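Local coordinates for protein putative C39-like peptidase (Bacillus anthracis, PDB 3ERV) that is of unknown function but probably acts as a cysteine peptidase of the C39-like family, a branch of the papain-like clan, at residues N36-L46 / M57-K68; S138-I147 / Q219-S227. All blocks are in the same frame, centred on the assembly; numbering follows the deposited sequence.

In the fold
Along the chain contact 1 closes before contact 2 opens, and their centres lie about 15 Å apart. Contact 1 folds the loop that follows strand 32-33 back over the end of helix 50-61 and the start of helix 68-74. Contact 2 pairs strand 145-150 with strand 220-223 inside the seven-stranded antiparallel sheet. Helix 50-61 packs against this sheet, and the two contacts meet there: Tyr61 CD2 comes within 3.4 Å of Tyr223 OH, and Met58 SD within 3.7 Å of Ser222 CA. In a C39-like peptidase the N-terminal end of this helix would carry the presumed nucleophile, probably Cys50, which lies in triad-like geometry with His178 and Asp194.

Contact 1 of 2, residues N36-L46 / M57-K68; sequences NVPFIQQLPEL and MMLQYAGITVDK
Val37 and Tyr61 meet at about a right angle where the loop 36-46 lies along helix 50-61, the helix that would carry the nucleophile in a papain-like peptidase. CG2 of Val37 stands 3.8 Å from the Tyr61 ring centroid and only 1° off its normal, a CH-pi contact over the face. Placing CG1 anti to the backbone N (chi1 167°) leaves CG2 beside that N and aimed at the ring. Water 1 joins the Tyr61 hydroxyl to Asn36 N.

Further along, Ile40 and Met57 lie alongside each other, running opposite ways, with CG1 of Ile40 3.7 Å from CG of Met57. The sulfur also takes a weak hydrogen bond from Ile40 N. Ile40 CD1 meets the Gln60 amide, whose NE2 donates in its own plane to Val66 O at 2.9 Å, fixing the rotation of that group.

Lys68 stretches out straight to the loop, CD near Ile40 CG2. Lys68 NZ donates to Gln41 O at 2.7 Å, in the carbonyl plane, and more weakly to Gln42 O. The salt bridge completes the grip: Glu45 OE1 receives Lys68 NZ at 2.7 Å from above the carboxylate plane, 54° out of it.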
loop_
_atom_site.group_PDB
_atom_site.type_symbol
_atom_site.label_atom_id
_atom_site.label_comp_id
_atom_site.label_asym_id
_atom_site.label_seq_id
_atom_site.Cartn_x
_atom_site.Cartn_y
_atom_site.Cartn_z
ATOM N N ASN A 36 0.410 1.137 18.364
ATOM C CA ASN A 36 0.632 -0.311 18.569
ATOM C C ASN A 36 0.335 -1.211 17.385
ATOM O O ASN A 36 0.288 -2.470 17.504
ATOM C CB ASN A 36 0.000 -0.824 19.884
ATOM C CG ASN A 36 0.804 -0.382 21.100
ATOM O OD1 ASN A 36 1.901 0.204 20.943
ATOM N ND2 ASN A 36 0.316 -0.697 22.309
ATOM N N VAL A 37 0.154 -0.569 16.240
ATOM C CA VAL A 37 0.138 -1.278 14.964
ATOM C C VAL A 37 1.500 -1.986 14.898
ATOM O O VAL A 37 2.541 -1.353 15.069
ATOM C CB VAL A 37 -0.064 -0.269 13.752
ATOM C CG1 VAL A 37 0.228 -0.942 12.378
ATOM C CG2 VAL A 37 -1.471 0.383 13.831
ATOM N N PRO A 38 1.492 -3.308 14.652
ATOM C CA PRO A 38 2.755 -4.080 14.622
ATOM C C PRO A 38 3.730 -3.563 13.547
ATOM O O PRO A 38 3.319 -3.002 12.562
ATOM C CB PRO A 38 2.292 -5.521 14.275
ATOM C CG PRO A 38 0.909 -5.596 14.645
ATOM C CD PRO A 38 0.295 -4.165 14.556
ATOM N N PHE A 39 5.032 -3.743 13.758
ATOM C CA PHE A 39 6.017 -3.230 12.832
ATOM C C PHE A 39 6.677 -4.429 12.172
ATOM O O PHE A 39 7.190 -5.312 12.856
ATOM C CB PHE A 39 7.032 -2.302 13.582
ATOM C CG PHE A 39 8.344 -2.074 12.843
ATOM C CD1 PHE A 39 8.473 -1.089 11.913
ATOM C CD2 PHE A 39 9.464 -2.866 13.131
ATOM C CE1 PHE A 39 9.707 -0.898 11.234
ATOM C CE2 PHE A 39 10.688 -2.680 12.474
ATOM C CZ PHE A 39 10.804 -1.693 11.521
ATOM N N ILE A 40 6.648 -4.447 10.835
ATOM C CA ILE A 40 7.348 -5.451 10.003
ATOM C C ILE A 40 8.168 -4.775 8.874
ATOM O O ILE A 40 7.776 -3.733 8.319
ATOM C CB ILE A 40 6.342 -6.459 9.362
ATOM C CG1 ILE A 40 5.334 -6.942 10.417
ATOM C CG2 ILE A 40 7.112 -7.693 8.774
ATOM C CD1 ILE A 40 4.138 -7.750 9.857
ATOM N N GLN A 41 9.308 -5.382 8.543
ATOM C CA GLN A 41 10.161 -4.925 7.466
ATOM C C GLN A 41 10.013 -5.920 6.315
ATOM O O GLN A 41 9.947 -7.111 6.586
ATOM C CB GLN A 41 11.626 -4.895 7.949
ATOM C CG GLN A 41 11.930 -3.693 8.882
ATOM C CD GLN A 41 11.680 -2.322 8.212
ATOM O OE1 GLN A 41 12.623 -1.688 7.686
ATOM N NE2 GLN A 41 10.399 -1.848 8.234
ATOM N N GLN A 42 9.976 -5.448 5.054
ATOM C CA GLN A 42 9.914 -6.380 3.921
ATOM C C GLN A 42 11.226 -7.173 3.732
ATOM O O GLN A 42 11.186 -8.368 3.400
ATOM C CB GLN A 42 9.509 -5.670 2.619
ATOM C CG GLN A 42 10.507 -4.596 2.089
ATOM C CD GLN A 42 9.891 -3.748 0.979
ATOM O OE1 GLN A 42 9.001 -2.961 1.218
ATOM N NE2 GLN A 42 10.364 -3.929 -0.247
ATOM N N LEU A 43 12.372 -6.512 3.949
ATOM C CA LEU A 43 13.679 -7.163 3.766
ATOM C C LEU A 43 14.017 -7.903 5.010
ATOM O O LEU A 43 13.552 -7.535 6.075
ATOM C CB LEU A 43 14.799 -6.134 3.503
ATOM C CG LEU A 43 14.608 -5.280 2.274
ATOM C CD1 LEU A 43 15.581 -4.086 2.269
ATOM C CD2 LEU A 43 14.774 -6.157 1.022
ATOM N N PRO A 44 14.839 -8.954 4.895
ATOM C CA PRO A 44 15.520 -9.324 3.642
ATOM C C PRO A 44 14.715 -10.218 2.656
ATOM O O PRO A 44 15.079 -10.297 1.488
ATOM C CB PRO A 44 16.728 -10.119 4.157
ATOM C CG PRO A 44 16.194 -10.805 5.413
ATOM C CD PRO A 44 15.358 -9.727 6.059
ATOM N N GLU A 45 13.666 -10.899 3.125
ATOM C CA GLU A 45 12.931 -11.891 2.313
ATOM C C GLU A 45 12.209 -11.396 1.039
ATOM O O GLU A 45 12.122 -12.113 0.058
ATOM C CB GLU A 45 11.927 -12.619 3.201
ATOM C CG GLU A 45 12.586 -13.205 4.397
ATOM C CD GLU A 45 12.603 -12.317 5.629
ATOM O OE1 GLU A 45 12.489 -11.067 5.605
ATOM O OE2 GLU A 45 12.744 -12.926 6.670
ATOM N N LEU A 46 11.718 -10.171 1.044
ATOM C CA LEU A 46 10.837 -9.691 -0.038
ATOM C C LEU A 46 11.365 -8.405 -0.612
ATOM O O LEU A 46 11.029 -7.343 -0.093
ATOM C CB LEU A 46 9.414 -9.453 0.488
ATOM C CG LEU A 46 8.656 -10.676 1.062
ATOM C CD1 LEU A 46 7.199 -10.293 1.364
ATOM C CD2 LEU A 46 8.706 -11.834 0.006
ATOM N N MET A 57 0.912 -6.089 8.404
ATOM C CA MET A 57 0.757 -5.238 9.600
ATOM C C MET A 57 -0.714 -4.886 9.878
ATOM O O MET A 57 -1.171 -4.938 11.042
ATOM C CB MET A 57 1.566 -3.920 9.440
ATOM C CG MET A 57 3.118 -4.054 9.614
ATOM S SD MET A 57 4.099 -2.474 9.510
ATOM C CE MET A 57 4.528 -2.424 7.770
ATOM N N MET A 58 -1.449 -4.506 8.833
ATOM C CA MET A 58 -2.871 -4.155 8.959
ATOM C C MET A 58 -3.681 -5.344 9.427
ATOM O O MET A 58 -4.469 -5.238 10.400
ATOM C CB MET A 58 -3.438 -3.647 7.605
ATOM C CG MET A 58 -4.886 -2.947 7.603
ATOM S SD MET A 58 -5.843 -2.982 6.038
ATOM C CE MET A 58 -6.400 -4.702 6.152
ATOM N N LEU A 59 -3.501 -6.478 8.738
ATOM C CA LEU A 59 -4.215 -7.726 9.099
ATOM C C LEU A 59 -3.931 -8.212 10.541
ATOM O O LEU A 59 -4.861 -8.596 11.261
ATOM C CB LEU A 59 -3.835 -8.837 8.103
ATOM C CG LEU A 59 -4.493 -8.648 6.702
ATOM C CD1 LEU A 59 -4.108 -9.788 5.751
ATOM C CD2 LEU A 59 -6.013 -8.567 6.863
ATOM N N GLN A 60 -2.655 -8.239 10.935
ATOM C CA GLN A 60 -2.265 -8.514 12.326
ATOM C C GLN A 60 -2.979 -7.628 13.341
ATOM O O GLN A 60 -3.542 -8.134 14.328
ATOM C CB GLN A 60 -0.739 -8.383 12.514
ATOM C CG GLN A 60 -0.023 -9.489 11.850
ATOM C CD GLN A 60 1.478 -9.380 11.959
ATOM O OE1 GLN A 60 2.008 -8.504 12.670
ATOM N NE2 GLN A 60 2.193 -10.286 11.251
ATOM N N TYR A 61 -2.937 -6.311 13.132
ATOM C CA TYR A 61 -3.630 -5.394 14.052
ATOM C C TYR A 61 -5.135 -5.659 14.079
ATOM O O TYR A 61 -5.772 -5.505 15.105
ATOM C CB TYR A 61 -3.450 -3.956 13.600
ATOM C CG TYR A 61 -3.752 -2.914 14.637
ATOM C CD1 TYR A 61 -3.034 -2.872 15.835
ATOM C CD2 TYR A 61 -4.734 -1.944 14.403
ATOM C CE1 TYR A 61 -3.266 -1.850 16.763
ATOM C CE2 TYR A 61 -5.008 -0.945 15.333
ATOM C CZ TYR A 61 -4.263 -0.899 16.495
ATOM O OH TYR A 61 -4.511 0.086 17.384
ATOM N N ALA A 62 -5.695 -6.039 12.943
ATOM C CA ALA A 62 -7.109 -6.419 12.898
ATOM C C ALA A 62 -7.405 -7.764 13.601
ATOM O O ALA A 62 -8.562 -8.145 13.709
ATOM C CB ALA A 62 -7.598 -6.441 11.458
ATOM N N GLY A 63 -6.378 -8.486 14.073
ATOM C CA GLY A 63 -6.630 -9.722 14.774
ATOM C C GLY A 63 -6.324 -11.001 14.000
ATOM O O GLY A 63 -6.542 -12.101 14.503
ATOM N N ILE A 64 -5.799 -10.878 12.777
ATOM C CA ILE A 64 -5.530 -12.072 11.964
ATOM C C ILE A 64 -4.097 -12.569 12.197
ATOM O O ILE A 64 -3.154 -11.754 12.185
ATOM C CB ILE A 64 -5.718 -11.779 10.442
ATOM C CG1 ILE A 64 -7.085 -11.118 10.182
ATOM C CG2 ILE A 64 -5.442 -13.080 9.596
ATOM C CD1 ILE A 64 -8.286 -11.999 10.568
ATOM N N THR A 65 -3.927 -13.880 12.397
ATOM C CA THR A 65 -2.591 -14.471 12.393
ATOM C C THR A 65 -2.130 -14.632 10.924
ATOM O O THR A 65 -2.687 -15.417 10.169
ATOM C CB THR A 65 -2.589 -15.866 13.072
ATOM O OG1 THR A 65 -3.004 -15.709 14.428
ATOM C CG2 THR A 65 -1.155 -16.570 13.024
ATOM N N VAL A 66 -1.125 -13.887 10.510
ATOM C CA VAL A 66 -0.662 -14.021 9.144
ATOM C C VAL A 66 0.715 -13.366 9.046
ATOM O O VAL A 66 1.046 -12.508 9.859
ATOM C CB VAL A 66 -1.681 -13.389 8.133
ATOM C CG1 VAL A 66 -1.764 -11.840 8.306
ATOM C CG2 VAL A 66 -1.338 -13.822 6.659
ATOM N N ASP A 67 1.546 -13.814 8.126
ATOM C CA ASP A 67 2.820 -13.143 7.947
ATOM C C ASP A 67 2.986 -12.725 6.486
ATOM O O ASP A 67 2.239 -13.174 5.616
ATOM C CB ASP A 67 3.982 -14.019 8.382
ATOM C CG ASP A 67 4.108 -15.244 7.534
ATOM O OD1 ASP A 67 4.605 -15.204 6.407
ATOM O OD2 ASP A 67 3.695 -16.295 7.999
ATOM N N LYS A 68 3.969 -11.868 6.239
ATOM C CA LYS A 68 4.235 -11.343 4.923
ATOM C C LYS A 68 4.556 -12.417 3.860
ATOM O O LYS A 68 4.285 -12.187 2.688
ATOM C CB LYS A 68 5.369 -10.325 4.988
ATOM C CG LYS A 68 6.767 -10.956 5.117
ATOM C CD LYS A 68 7.807 -9.885 5.589
ATOM C CE LYS A 68 9.213 -10.430 5.436
ATOM N NZ LYS A 68 10.201 -9.769 6.315
HETATM O O HOH W 1 -2.533 1.380 18.707
#

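Contact 2 of 2, residues S138-I147 / Q219-S227; sequences SVKAGQPVVI and QAISYVKRS
Strands 145-147 and 220-223 run antiparallel at 164°, their axes 4.6 Å apart at closest approach, with Val146 and Ile221 as a hydrogen-bonded pair: Val146 N donates to Ile221 O at 2.8 Å, and Ile221 N donates back to Val146 O. Ile147 and Ala220 form the following non-hydrogen-bonded pair. The side chains of Val146 and Ile221 leave on one face of the sheet, those of Ile147 and Ala220 on the other. Ala220 CB touches two branches of the partner strand, Val145 CG1 at 3.6 Å and Ile147 CG2 at 4.0 Å.

Beyond the ladder, side chains take over from the backbone. Ser222 OG donates to Pro144 O at 2.8 Å, approaching from above the carbonyl plane, 38° out of it; with OG anti to the backbone N of Ser222 (chi1 -173°), the hydroxyl is swung to the Pro144 side and so meets that carbonyl. In the seven-stranded antiparallel sheet, strand 220-223 is flanked by 145-150 and 124-126, while 145-150 also pairs with 177-185, so both strands are internal. Val146 faces Ser54 and Met58 of helix 50-61.

Just before the strand, helix 132-140 closes in a Schellman motif at Gly142, whose positive phi turns the chain toward the strand. Ser138 OG reaches across this turn to Gln143 O at 2.6 Å and accepts a bond from water 2, which also donates to Tyr223 O. The Gln143 side chain crosses the Tyr223 ring at about a right angle: its CG sits 3.5 Å above the plane, offset toward the rim, in a CH-pi contact. Pro144 CD approaches the same ring obliquely, 3.9 Å from CE2 of Tyr223.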
loop_
_atom_site.group_PDB
_atom_site.type_symbol
_atom_site.label_atom_id
_atom_site.label_comp_id
_atom_site.label_asym_id
_atom_site.label_seq_id
_atom_site.Cartn_x
_atom_site.Cartn_y
_atom_site.Cartn_z
ATOM N N SER A 138 -10.871 7.064 9.458
ATOM C CA SER A 138 -10.574 5.639 9.699
ATOM C C SER A 138 -9.561 5.508 10.832
ATOM O O SER A 138 -9.767 4.760 11.779
ATOM C CB SER A 138 -10.014 4.953 8.447
ATOM O OG SER A 138 -9.716 3.570 8.710
ATOM N N VAL A 139 -8.466 6.249 10.720
ATOM C CA VAL A 139 -7.405 6.184 11.710
ATOM C C VAL A 139 -7.929 6.626 13.072
ATOM O O VAL A 139 -7.676 6.006 14.115
ATOM C CB VAL A 139 -6.245 7.101 11.295
ATOM C CG1 VAL A 139 -5.184 7.177 12.423
ATOM C CG2 VAL A 139 -5.658 6.634 9.921
ATOM N N LYS A 140 -8.687 7.710 13.065
ATOM C CA LYS A 140 -9.221 8.211 14.317
ATOM C C LYS A 140 -10.194 7.159 14.874
ATOM O O LYS A 140 -10.242 6.939 16.077
ATOM C CB LYS A 140 -9.938 9.542 14.070
ATOM C CG LYS A 140 -10.864 9.902 15.179
ATOM C CD LYS A 140 -10.240 10.933 16.022
ATOM C CE LYS A 140 -10.909 12.241 15.685
ATOM N NZ LYS A 140 -12.107 12.445 16.570
ATOM N N ALA A 141 -10.953 6.488 14.006
ATOM C CA ALA A 141 -11.837 5.430 14.517
ATOM C C ALA A 141 -11.047 4.185 14.972
ATOM O O ALA A 141 -11.609 3.251 15.543
ATOM C CB ALA A 141 -12.901 5.059 13.500
ATOM N N GLY A 142 -9.741 4.173 14.748
ATOM C CA GLY A 142 -8.919 3.086 15.270
ATOM C C GLY A 142 -8.465 2.075 14.230
ATOM O O GLY A 142 -7.866 1.035 14.569
ATOM N N GLN A 143 -8.768 2.345 12.963
ATOM C CA GLN A 143 -8.374 1.435 11.863
ATOM C C GLN A 143 -7.315 2.076 10.949
ATOM O O GLN A 143 -7.610 3.036 10.225
ATOM C CB GLN A 143 -9.578 0.964 11.019
ATOM C CG GLN A 143 -10.523 0.003 11.752
ATOM C CD GLN A 143 -11.192 0.705 12.886
ATOM O OE1 GLN A 143 -11.843 1.750 12.689
ATOM N NE2 GLN A 143 -11.008 0.187 14.095
ATOM N N PRO A 144 -6.094 1.533 10.977
ATOM C CA PRO A 144 -5.014 2.054 10.114
ATOM C C PRO A 144 -5.296 1.727 8.634
ATOM O O PRO A 144 -6.165 0.878 8.318
ATOM C CB PRO A 144 -3.768 1.298 10.608
ATOM C CG PRO A 144 -4.292 -0.048 11.098
ATOM C CD PRO A 144 -5.735 0.247 11.627
ATOM N N VAL A 145 -4.591 2.394 7.731
ATOM C CA VAL A 145 -4.944 2.327 6.318
ATOM C C VAL A 145 -3.681 2.015 5.489
ATOM O O VAL A 145 -2.676 2.695 5.623
ATOM C CB VAL A 145 -5.565 3.695 5.869
ATOM C CG1 VAL A 145 -6.043 3.674 4.372
ATOM C CG2 VAL A 145 -6.664 4.108 6.850
ATOM N N VAL A 146 -3.742 0.990 4.648
ATOM C CA VAL A 146 -2.662 0.700 3.749
ATOM C C VAL A 146 -2.774 1.637 2.532
ATOM O O VAL A 146 -3.848 1.746 1.916
ATOM C CB VAL A 146 -2.712 -0.757 3.303
ATOM C CG1 VAL A 146 -1.645 -1.049 2.183
ATOM C CG2 VAL A 146 -2.579 -1.681 4.516
ATOM N N ILE A 147 -1.682 2.325 2.189
ATOM C CA ILE A 147 -1.758 3.280 1.084
ATOM C C ILE A 147 -0.660 3.113 0.024
ATOM O O ILE A 147 0.492 2.801 0.335
ATOM C CB ILE A 147 -1.833 4.744 1.583
ATOM C CG1 ILE A 147 -0.500 5.150 2.181
ATOM C CG2 ILE A 147 -3.019 4.981 2.588
ATOM C CD1 ILE A 147 0.323 5.986 1.226
ATOM N N GLN A 219 -5.123 5.552 -3.792
ATOM C CA GLN A 219 -5.355 4.137 -3.538
ATOM C C GLN A 219 -5.193 3.811 -2.047
ATOM O O GLN A 219 -4.165 4.151 -1.443
ATOM C CB GLN A 219 -4.430 3.278 -4.345
ATOM C CG GLN A 219 -4.196 3.705 -5.803
ATOM C CD GLN A 219 -3.399 2.630 -6.520
ATOM O OE1 GLN A 219 -3.653 1.452 -6.296
ATOM N NE2 GLN A 219 -2.418 3.013 -7.350
ATOM N N ALA A 220 -6.202 3.164 -1.458
ATOM C CA ALA A 220 -6.161 2.873 -0.010
ATOM C C ALA A 220 -7.049 1.736 0.387
ATOM O O ALA A 220 -8.145 1.603 -0.117
ATOM C CB ALA A 220 -6.525 4.086 0.795
ATOM N N ILE A 221 -6.550 0.895 1.288
ATOM C CA ILE A 221 -7.289 -0.272 1.778
ATOM C C ILE A 221 -7.350 -0.188 3.316
ATOM O O ILE A 221 -6.355 0.118 3.976
ATOM C CB ILE A 221 -6.590 -1.612 1.420
ATOM C CG1 ILE A 221 -6.441 -1.826 -0.095
ATOM C CG2 ILE A 221 -7.265 -2.817 2.117
ATOM C CD1 ILE A 221 -7.712 -1.666 -0.805
ATOM N N SER A 222 -8.496 -0.504 3.889
ATOM C CA SER A 222 -8.560 -0.610 5.343
ATOM C C SER A 222 -9.553 -1.699 5.733
ATOM O O SER A 222 -9.817 -2.624 4.942
ATOM C CB SER A 222 -8.926 0.744 5.987
ATOM O OG SER A 222 -8.827 0.675 7.417
ATOM N N TYR A 223 -10.094 -1.612 6.943
ATOM C CA TYR A 223 -11.172 -2.501 7.321
ATOM C C TYR A 223 -12.056 -1.749 8.332
ATOM O O TYR A 223 -11.688 -0.675 8.833
ATOM C CB TYR A 223 -10.613 -3.817 7.921
ATOM C CG TYR A 223 -9.793 -3.551 9.192
ATOM C CD1 TYR A 223 -10.356 -3.700 10.467
ATOM C CD2 TYR A 223 -8.472 -3.079 9.110
ATOM C CE1 TYR A 223 -9.608 -3.417 11.624
ATOM C CE2 TYR A 223 -7.717 -2.803 10.244
ATOM C CZ TYR A 223 -8.279 -2.972 11.502
ATOM O OH TYR A 223 -7.514 -2.686 12.648
ATOM N N VAL A 224 -13.217 -2.317 8.649
ATOM C CA VAL A 224 -14.070 -1.714 9.664
ATOM C C VAL A 224 -14.222 -2.618 10.908
ATOM O O VAL A 224 -14.115 -3.860 10.826
ATOM C CB VAL A 224 -15.444 -1.292 9.065
ATOM C CG1 VAL A 224 -15.235 -0.187 8.022
ATOM C CG2 VAL A 224 -16.154 -2.493 8.440
ATOM N N LYS A 225 -14.453 -1.996 12.058
ATOM C CA LYS A 225 -14.594 -2.737 13.333
ATOM C C LYS A 225 -15.577 -3.905 13.312
ATOM O O LYS A 225 -15.267 -4.998 13.809
ATOM C CB LYS A 225 -15.002 -1.794 14.448
ATOM C CG LYS A 225 -13.876 -1.384 15.334
ATOM C CD LYS A 225 -14.414 -0.476 16.434
ATOM C CE LYS A 225 -13.284 0.221 17.191
ATOM N NZ LYS A 225 -12.371 1.021 16.309
ATOM N N ARG A 226 -16.766 -3.685 12.743
ATOM C CA ARG A 226 -17.816 -4.710 12.792
ATOM C C ARG A 226 -18.267 -5.202 11.425
ATOM O O ARG A 226 -18.306 -4.427 10.474
ATOM C CB ARG A 226 -19.029 -4.177 13.550
ATOM N N SER A 227 -18.650 -6.484 11.361
ATOM C CA SER A 227 -19.033 -7.172 10.107
ATOM C C SER A 227 -20.158 -6.489 9.343
ATOM O O SER A 227 -21.121 -6.001 9.951
ATOM C CB SER A 227 -19.402 -8.641 10.363
HETATM O O HOH W 2 -11.933 1.825 8.137
HETATM O O HOH W 3 -9.325 -2.038 15.104
#